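Local coordinates for probable host range protein 2-3 (Myxoma virus, PDB 5CZ3) that probably supports virus multiplication in different cell types, as a member of the poxvirus C7 family of host-range proteins that antagonize a host restriction factor, at residues Y46-L51 with I88-I93; E62-H67 with Y104-R109. All blocks are in the same frame, centred on the assembly; numbering follows the deposited sequence.

Interaction 1 (Y46-L51 with I88-I93); sequences YITFIL and IYKVVI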
ATOM      1  N   TYR A  46      -5.573   4.900  16.112  1.00 47.29           N
ATOM      2  CA  TYR A  46      -5.319   3.670  15.377  1.00 44.37           C
ATOM      3  C   TYR A  46      -5.540   3.908  13.889  1.00 43.23           C
ATOM      4  O   TYR A  46      -6.578   4.432  13.488  1.00 43.67           O
ATOM      5  CB  TYR A  46      -6.225   2.539  15.871  1.00 42.51           C
ATOM      6  CG  TYR A  46      -5.841   1.970  17.218  1.00 43.15           C
ATOM      7  CD1 TYR A  46      -4.923   0.932  17.318  1.00 42.30           C
ATOM      8  CD2 TYR A  46      -6.401   2.461  18.389  1.00 45.09           C
ATOM      9  CE1 TYR A  46      -4.571   0.403  18.545  1.00 44.09           C
ATOM     10  CE2 TYR A  46      -6.056   1.938  19.621  1.00 46.71           C
ATOM     11  CZ  TYR A  46      -5.140   0.909  19.693  1.00 46.27           C
ATOM     12  OH  TYR A  46      -4.791   0.383  20.917  1.00 48.47           O
ATOM     13  N   ILE A  47      -4.563   3.530  13.075  1.00 42.39           N
ATOM     14  CA  ILE A  47      -4.688   3.676  11.631  1.00 41.92           C
ATOM     15  C   ILE A  47      -4.831   2.311  10.971  1.00 41.06           C
ATOM     16  O   ILE A  47      -3.954   1.456  11.091  1.00 40.52           O
ATOM     17  CB  ILE A  47      -3.483   4.420  11.031  1.00 42.90           C
ATOM     18  CG1 ILE A  47      -3.341   5.798  11.675  1.00 44.96           C
ATOM     19  CG2 ILE A  47      -3.640   4.558   9.526  1.00 42.28           C
ATOM     20  CD1 ILE A  47      -2.129   6.564  11.210  1.00 46.78           C
ATOM     21  N   THR A  48      -5.947   2.112  10.278  1.00 41.51           N
ATOM     22  CA  THR A  48      -6.244   0.834   9.645  1.00 40.80           C
ATOM     23  C   THR A  48      -5.913   0.859   8.156  1.00 42.12           C
ATOM     24  O   THR A  48      -6.410   1.707   7.415  1.00 43.02           O
ATOM     25  CB  THR A  48      -7.729   0.451   9.822  1.00 40.46           C
ATOM     26  OG1 THR A  48      -8.068   0.458  11.214  1.00 41.04           O
ATOM     27  CG2 THR A  48      -7.999  -0.932   9.249  1.00 39.42           C
ATOM     28  N   PHE A  49      -5.066  -0.071   7.727  1.00 43.47           N
ATOM     29  CA  PHE A  49      -4.743  -0.225   6.313  1.00 45.30           C
ATOM     30  C   PHE A  49      -5.388  -1.483   5.746  1.00 44.59           C
ATOM     31  O   PHE A  49      -5.255  -2.565   6.316  1.00 46.11           O
ATOM     32  CB  PHE A  49      -3.231  -0.298   6.090  1.00 46.91           C
ATOM     33  CG  PHE A  49      -2.483   0.931   6.516  1.00 49.95           C
ATOM     34  CD1 PHE A  49      -2.079   1.093   7.830  1.00 50.72           C
ATOM     35  CD2 PHE A  49      -2.160   1.913   5.595  1.00 51.80           C
ATOM     36  CE1 PHE A  49      -1.382   2.218   8.220  1.00 52.70           C
ATOM     37  CE2 PHE A  49      -1.465   3.041   5.979  1.00 53.87           C
ATOM     38  CZ  PHE A  49      -1.075   3.194   7.293  1.00 54.35           C
ATOM     39  N   ILE A  50      -6.081  -1.343   4.622  1.00 43.23           N
ATOM     40  CA  ILE A  50      -6.529  -2.508   3.872  1.00 41.24           C
ATOM     41  C   ILE A  50      -5.870  -2.505   2.500  1.00 41.00           C
ATOM     42  O   ILE A  50      -6.060  -1.582   1.708  1.00 42.38           O
ATOM     43  CB  ILE A  50      -8.063  -2.551   3.729  1.00 41.16           C
ATOM     44  CG1 ILE A  50      -8.699  -2.932   5.065  1.00 39.35           C
ATOM     45  CG2 ILE A  50      -8.470  -3.554   2.658  1.00 42.06           C
ATOM     46  CD1 ILE A  50     -10.194  -3.121   5.001  1.00 39.21           C
ATOM     47  N   LEU A  51      -5.073  -3.534   2.235  1.00 39.92           N
ATOM     48  CA  LEU A  51      -4.372  -3.658   0.964  1.00 39.43           C
ATOM     49  C   LEU A  51      -4.998  -4.754   0.120  1.00 39.08           C
ATOM     50  O   LEU A  51      -5.053  -5.912   0.534  1.00 38.14           O
ATOM     51  CB  LEU A  51      -2.883  -3.952   1.179  1.00 38.79           C
ATOM     52  CG  LEU A  51      -2.027  -2.951   1.963  1.00 38.68           C
ATOM     53  CD1 LEU A  51      -2.130  -3.179   3.465  1.00 37.65           C
ATOM     54  CD2 LEU A  51      -0.576  -3.018   1.509  1.00 40.16           C
ATOM     55  N   ILE A  88      -6.111 -10.204   0.225  1.00 46.50           N
ATOM     56  CA  ILE A  88      -6.557  -9.072   1.027  1.00 45.46           C
ATOM     57  C   ILE A  88      -5.832  -8.990   2.367  1.00 45.53           C
ATOM     58  O   ILE A  88      -6.063  -9.802   3.262  1.00 47.05           O
ATOM     59  CB  ILE A  88      -8.075  -9.135   1.272  1.00 46.26           C
ATOM     60  CG1 ILE A  88      -8.819  -9.142  -0.064  1.00 47.06           C
ATOM     61  CG2 ILE A  88      -8.526  -7.964   2.127  1.00 45.63           C
ATOM     62  CD1 ILE A  88     -10.290  -9.460   0.053  1.00 49.63           C
ATOM     63  N   TYR A  89      -4.952  -8.002   2.491  1.00 44.30           N
ATOM     64  CA  TYR A  89      -4.224  -7.767   3.733  1.00 43.27           C
ATOM     65  C   TYR A  89      -4.905  -6.693   4.576  1.00 40.92           C
ATOM     66  O   TYR A  89      -5.516  -5.765   4.043  1.00 40.14           O
ATOM     67  CB  TYR A  89      -2.779  -7.349   3.445  1.00 44.50           C
ATOM     68  CG  TYR A  89      -1.921  -8.400   2.775  1.00 47.57           C
ATOM     69  CD1 TYR A  89      -1.920  -8.549   1.394  1.00 49.02           C
ATOM     70  CD2 TYR A  89      -1.091  -9.226   3.522  1.00 48.95           C
ATOM     71  CE1 TYR A  89      -1.126  -9.500   0.778  1.00 50.43           C
ATOM     72  CE2 TYR A  89      -0.294 -10.179   2.916  1.00 50.36           C
ATOM     73  CZ  TYR A  89      -0.317 -10.311   1.544  1.00 51.45           C
ATOM     74  OH  TYR A  89       0.475 -11.260   0.940  1.00 54.72           O
ATOM     75  N   LYS A  90      -4.792  -6.821   5.892  1.00 40.69           N
ATOM     76  CA  LYS A  90      -5.295  -5.801   6.804  1.00 41.20           C
ATOM     77  C   LYS A  90      -4.335  -5.622   7.970  1.00 43.64           C
ATOM     78  O   LYS A  90      -4.019  -6.579   8.677  1.00 42.76           O
ATOM     79  CB  LYS A  90      -6.689  -6.162   7.321  1.00 40.93           C
ATOM     80  CG  LYS A  90      -7.255  -5.152   8.314  1.00 40.37           C
ATOM     81  CD  LYS A  90      -8.686  -5.489   8.711  1.00 41.06           C
ATOM     82  CE  LYS A  90      -9.234  -4.479   9.713  1.00 41.34           C
ATOM     83  NZ  LYS A  90     -10.658  -4.749  10.063  1.00 43.31           N
ATOM     84  N   VAL A  91      -3.862  -4.396   8.167  1.00 47.26           N
ATOM     85  CA  VAL A  91      -2.969  -4.112   9.279  1.00 51.65           C
ATOM     86  C   VAL A  91      -3.437  -2.868  10.032  1.00 55.07           C
ATOM     87  O   VAL A  91      -3.915  -1.903   9.436  1.00 55.63           O
ATOM     88  CB  VAL A  91      -1.498  -3.941   8.801  1.00 45.77           C
ATOM     89  CG1 VAL A  91      -1.358  -2.763   7.856  1.00 45.35           C
ATOM     90  CG2 VAL A  91      -0.558  -3.792   9.986  1.00 46.69           C
ATOM     91  N   VAL A  92      -3.326  -2.918  11.354  1.00 24.40           N
ATOM     92  CA  VAL A  92      -3.688  -1.793  12.200  1.00 27.41           C
ATOM     93  C   VAL A  92      -2.491  -1.382  13.046  1.00 29.24           C
ATOM     94  O   VAL A  92      -1.921  -2.198  13.768  1.00 38.57           O
ATOM     95  CB  VAL A  92      -4.882  -2.129  13.113  1.00 27.97           C
ATOM     96  CG1 VAL A  92      -5.137  -0.998  14.096  1.00 28.25           C
ATOM     97  CG2 VAL A  92      -6.127  -2.414  12.279  1.00 27.94           C
ATOM     98  N   ILE A  93      -2.104  -0.117  12.939  1.00 57.27           N
ATOM     99  CA  ILE A  93      -0.997   0.405  13.727  1.00 53.83           C
ATOM    100  C   ILE A  93      -1.498   1.424  14.736  1.00 53.76           C
ATOM    101  O   ILE A  93      -2.550   2.036  14.547  1.00 52.57           O
ATOM    102  CB  ILE A  93       0.077   1.060  12.842  1.00 51.51           C
ATOM    103  CG1 ILE A  93      -0.517   2.237  12.067  1.00 49.39           C
ATOM    104  CG2 ILE A  93       0.675   0.040  11.889  1.00 50.19           C
ATOM    105  CD1 ILE A  93       0.495   3.000  11.241  1.00 48.56           C
TER
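Strands 46-51 and 88-93 run antiparallel in one sheet of the beta-sandwich. The axes of these short segments come within 4.7 Å. Six backbone hydrogen bonds join them, two at each of the hydrogen-bonded pairs Ile47-Ile93, Phe49-Val91 and Leu51-Tyr89. The bond from Phe49 N to Val91 O is the straightest, with 2.8 Å between N and O and 174° at the hydrogen. It arrives nearly along the carbonyl axis. At the Leu51 end, Leu51 N meets Tyr89 O from above the carbonyl plane. The non-hydrogen-bonded pairs Thr48-Val92 and Ile50-Lys90 lie between, where CA-H...O contacts help to close the seam.

Phe49 carries much of the contact on the buried face. Its CB rests 3.6 Å from Val91 CG1, and the two side chains lie alongside each other. CG is anti to the carbonyl carbon (chi1 -62°), so the ring swings toward Ile93. CG also lies against Val91 CG1. CD1 passes Val91 CG1 and the Val91 carbonyl oxygen, which lies at the ring edge. CE1 then reaches Ile93 CD1 at 3.6 Å, again at the edge. Ile93 CG1 stands in the crowded position between its backbone N and carbonyl carbon (chi1 61°). From there it also meets Ile47 CB at 3.8 Å.

On the other face, Val92 CG2 touches Thr48 OG1 at 3.6 Å. Extended Lys90 brings CE to Thr48 CG2. Tyr46 crosses Val92 obliquely, CD1 against CG1.

The face carrying Ile47, Phe49, Val91 and Ile93 packs on strands 34-40 and 67-70 of the second sheet, through Ile37, Leu39, Met68 and Leu70. The chemistry is therefore divided: main-chain bonds set the register, while buried apolar side chains form part of the sandwich core.

Interaction 2 (E62-H67 with Y104-R109); sequences EAKPIH and YSDVER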
ATOM      1  N   GLU A  62       5.041 -17.671  -7.874  1.00 75.37           N
ATOM      2  CA  GLU A  62       4.369 -17.442  -6.602  1.00 76.21           C
ATOM      3  C   GLU A  62       4.404 -15.958  -6.255  1.00 72.59           C
ATOM      4  O   GLU A  62       5.297 -15.231  -6.692  1.00 71.04           O
ATOM      5  CB  GLU A  62       5.018 -18.264  -5.486  1.00 80.06           C
ATOM      6  CG  GLU A  62       6.523 -18.086  -5.380  1.00 81.85           C
ATOM      7  CD  GLU A  62       7.121 -18.858  -4.220  1.00 86.29           C
ATOM      8  OE1 GLU A  62       6.361 -19.553  -3.512  1.00 89.14           O
ATOM      9  OE2 GLU A  62       8.350 -18.768  -4.015  1.00 89.47           O
ATOM     10  N   ALA A  63       3.429 -15.512  -5.471  1.00 64.62           N
ATOM     11  CA  ALA A  63       3.367 -14.117  -5.054  1.00 51.38           C
ATOM     12  C   ALA A  63       4.133 -13.905  -3.754  1.00 60.22           C
ATOM     13  O   ALA A  63       3.885 -14.587  -2.760  1.00 63.68           O
ATOM     14  CB  ALA A  63       1.921 -13.673  -4.899  1.00 52.30           C
ATOM     15  N   LYS A  64       5.068 -12.960  -3.773  1.00 56.65           N
ATOM     16  CA  LYS A  64       5.848 -12.616  -2.588  1.00 55.70           C
ATOM     17  C   LYS A  64       4.935 -12.086  -1.485  1.00 57.03           C
ATOM     18  O   LYS A  64       3.841 -11.602  -1.766  1.00 59.39           O
ATOM     19  CB  LYS A  64       6.915 -11.574  -2.937  1.00 53.55           C
ATOM     20  CG  LYS A  64       7.761 -11.924  -4.154  1.00 53.60           C
ATOM     21  CD  LYS A  64       8.821 -10.864  -4.411  1.00 53.39           C
ATOM     22  CE  LYS A  64       9.496 -11.071  -5.757  1.00 55.03           C
ATOM     23  NZ  LYS A  64      10.464  -9.984  -6.072  1.00 54.99           N
ATOM     24  N   PRO A  65       5.373 -12.181  -0.222  1.00 56.97           N
ATOM     25  CA  PRO A  65       4.554 -11.585   0.839  1.00 56.71           C
ATOM     26  C   PRO A  65       4.693 -10.067   0.866  1.00 53.03           C
ATOM     27  O   PRO A  65       5.655  -9.535   0.312  1.00 51.36           O
ATOM     28  CB  PRO A  65       5.125 -12.205   2.124  1.00 59.32           C
ATOM     29  CG  PRO A  65       6.057 -13.302   1.676  1.00 61.21           C
ATOM     30  CD  PRO A  65       6.531 -12.908   0.319  1.00 58.61           C
ATOM     31  N   ILE A  66       3.741  -9.382   1.489  1.00 52.63           N
ATOM     32  CA  ILE A  66       3.882  -7.953   1.740  1.00 50.95           C
ATOM     33  C   ILE A  66       4.367  -7.740   3.166  1.00 51.60           C
ATOM     34  O   ILE A  66       3.763  -8.241   4.114  1.00 52.90           O
ATOM     35  CB  ILE A  66       2.562  -7.184   1.541  1.00 51.32           C
ATOM     36  CG1 ILE A  66       2.059  -7.335   0.106  1.00 51.02           C
ATOM     37  CG2 ILE A  66       2.748  -5.714   1.890  1.00 50.02           C
ATOM     38  CD1 ILE A  66       0.865  -6.464  -0.218  1.00 48.56           C
ATOM     39  N   HIS A  67       5.463  -7.007   3.316  1.00 51.01           N
ATOM     40  CA  HIS A  67       5.980  -6.691   4.640  1.00 52.11           C
ATOM     41  C   HIS A  67       5.827  -5.204   4.927  1.00 50.91           C
ATOM     42  O   HIS A  67       5.522  -4.417   4.030  1.00 49.50           O
ATOM     43  CB  HIS A  67       7.444  -7.113   4.761  1.00 53.14           C
ATOM     44  CG  HIS A  67       7.677  -8.564   4.482  1.00 54.91           C
ATOM     45  ND1 HIS A  67       8.358  -9.008   3.369  1.00 54.48           N
ATOM     46  CD2 HIS A  67       7.313  -9.674   5.168  1.00 57.11           C
ATOM     47  CE1 HIS A  67       8.408 -10.328   3.383  1.00 56.16           C
ATOM     48  NE2 HIS A  67       7.780 -10.757   4.464  1.00 57.71           N
ATOM     49  N   TYR A 104       6.715  -3.138   1.582  1.00 44.88           N
ATOM     50  CA  TYR A 104       7.722  -3.640   0.653  1.00 45.23           C
ATOM     51  C   TYR A 104       7.644  -5.147   0.446  1.00 46.01           C
ATOM     52  O   TYR A 104       7.271  -5.896   1.349  1.00 46.54           O
ATOM     53  CB  TYR A 104       9.126  -3.264   1.140  1.00 46.35           C
ATOM     54  CG  TYR A 104       9.487  -3.821   2.502  1.00 47.09           C
ATOM     55  CD1 TYR A 104       9.087  -3.178   3.666  1.00 46.54           C
ATOM     56  CD2 TYR A 104      10.240  -4.983   2.622  1.00 48.37           C
ATOM     57  CE1 TYR A 104       9.418  -3.680   4.913  1.00 47.67           C
ATOM     58  CE2 TYR A 104      10.575  -5.493   3.865  1.00 49.69           C
ATOM     59  CZ  TYR A 104      10.163  -4.836   5.005  1.00 49.56           C
ATOM     60  OH  TYR A 104      10.494  -5.338   6.244  1.00 51.82           O
ATOM     61  N   SER A 105       8.004  -5.580  -0.758  1.00 46.18           N
ATOM     62  CA  SER A 105       8.096  -6.998  -1.076  1.00 46.37           C
ATOM     63  C   SER A 105       9.556  -7.408  -1.212  1.00 48.53           C
ATOM     64  O   SER A 105       9.890  -8.589  -1.129  1.00 50.03           O
ATOM     65  CB  SER A 105       7.338  -7.315  -2.366  1.00 45.92           C
ATOM     66  OG  SER A 105       7.893  -6.619  -3.471  1.00 48.53           O
ATOM     67  N   ASP A 106      10.422  -6.420  -1.421  1.00 48.61           N
ATOM     68  CA  ASP A 106      11.840  -6.678  -1.642  1.00 49.78           C
ATOM     69  C   ASP A 106      12.725  -5.703  -0.870  1.00 50.38           C
ATOM     70  O   ASP A 106      12.265  -4.656  -0.411  1.00 48.49           O
ATOM     71  CB  ASP A 106      12.163  -6.607  -3.136  1.00 49.26           C
ATOM     72  CG  ASP A 106      11.338  -7.578  -3.957  1.00 48.19           C
ATOM     73  OD1 ASP A 106      11.771  -8.738  -4.117  1.00 49.76           O
ATOM     74  OD2 ASP A 106      10.256  -7.183  -4.441  1.00 46.12           O
ATOM     75  N   VAL A 107      14.000  -6.058  -0.738  1.00 53.49           N
ATOM     76  CA  VAL A 107      14.966  -5.252   0.001  1.00 56.21           C
ATOM     77  C   VAL A 107      15.861  -4.464  -0.954  1.00 58.98           C
ATOM     78  O   VAL A 107      16.316  -3.364  -0.634  1.00 58.37           O
ATOM     79  CB  VAL A 107      15.841  -6.133   0.917  1.00 58.92           C
ATOM     80  CG2 VAL A 107      14.964  -7.010   1.798  1.00 57.96           C
ATOM     81  N   GLU A 108      16.101  -5.037  -2.130  1.00 69.45           N
ATOM     82  CA  GLU A 108      16.956  -4.422  -3.140  1.00 72.90           C
ATOM     83  C   GLU A 108      16.445  -3.048  -3.543  1.00 70.14           C
ATOM     84  O   GLU A 108      15.247  -2.853  -3.744  1.00 66.15           O
ATOM     85  CB  GLU A 108      17.063  -5.320  -4.374  1.00 75.15           C
ATOM     86  CG  GLU A 108      17.656  -6.692  -4.102  1.00 79.16           C
ATOM     87  CD  GLU A 108      16.636  -7.680  -3.564  1.00 78.69           C
ATOM     88  OE1 GLU A 108      15.533  -7.246  -3.166  1.00 75.06           O
ATOM     89  OE2 GLU A 108      16.937  -8.891  -3.541  1.00 82.96           O
ATOM     90  N   ARG A 109      17.343  -2.081  -3.658  1.00 72.72           N
ATOM     91  CA  ARG A 109      16.989  -0.717  -4.015  1.00 71.18           C
ATOM     92  C   ARG A 109      16.455  -0.612  -5.413  1.00 67.51           C
ATOM     93  O   ARG A 109      15.688   0.249  -5.731  1.00 65.37           O
ATOM     94  CB  ARG A 109      18.180   0.223  -3.851  1.00 76.67           C
ATOM     95  CG  ARG A 109      18.629   0.376  -2.423  1.00 80.86           C
ATOM     96  CD  ARG A 109      18.573   1.803  -1.919  1.00 90.05           C
ATOM     97  NE  ARG A 109      18.341   1.829  -0.481  1.00 94.96           N
ATOM     98  CZ  ARG A 109      17.390   2.536   0.117  1.00 94.16           C
ATOM     99  NH2 ARG A 109      17.246   2.489   1.423  1.00 96.43           N
TER
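Two backbone hydrogen bonds pair His67 with Tyr104 where the segments 62-67 and 104-109 come together. His67 N gives to Tyr104 O at 2.9 Å, in the carbonyl plane. Tyr104 N returns a bond to His67 O at 3.0 Å, from above the carbonyl plane. This is an antiparallel hydrogen-bonded pair.

The aromatic contact sits on the same pair. Tyr104 CG takes the crowded position between its backbone N and carbonyl carbon (chi1 60°), which brings the ring over His67. His67 CB makes a CH-pi contact on one ring face, 3.8 Å from the Tyr104 ring centroid and offset toward the rim. The imidazole itself lies oblique to the phenol ring, with the planes at 42°.

A salt bridge joins the segments farther along. Lys64 extends its chain beyond CG and crosses the Asp106 side chain at about a right angle. Its NZ forms a salt bridge with Asp106 OD1 at 2.7 Å, on the syn lone pair. Lys64 NZ also bonds to Asp31 O. Ser105 OG gives a hydrogen bond to Asp106 OD2 at 2.6 Å, from above the carboxylate plane. Ser32 OG binds the same oxygen, so both carboxylate oxygens are engaged and the group's rotation is probably fixed.

The contact lies at the surface. His67 begins strand 67-70 and Tyr104 ends strand 99-104, neighbours in the mixed sheet. Beyond them, Lys64 and Asp106 both touch Tyr111 of helix 109-112, while Ile66 turns to Leu51 and Leu53 of strand 45-54.

Interactions 1 and 2 have centres about 17 Å apart, but they touch. Ile66 is the main bridge. Its CD1 lies 3.8 Å from Tyr89 CE1 and 4.1 Å from Leu51 CD2. Tyr89 OH also comes to 4.1 Å from Pro65 CA. All three contacts are packing. Interaction 1 joins two inner, neighbouring strands of the antiparallel sheet, and interaction 2 sits at the end of two strands of the mixed sheet. Ile66 therefore helps to connect the two sheets. The segments alternate along the chain, so the chain between the partners of each contact passes through one segment of the other.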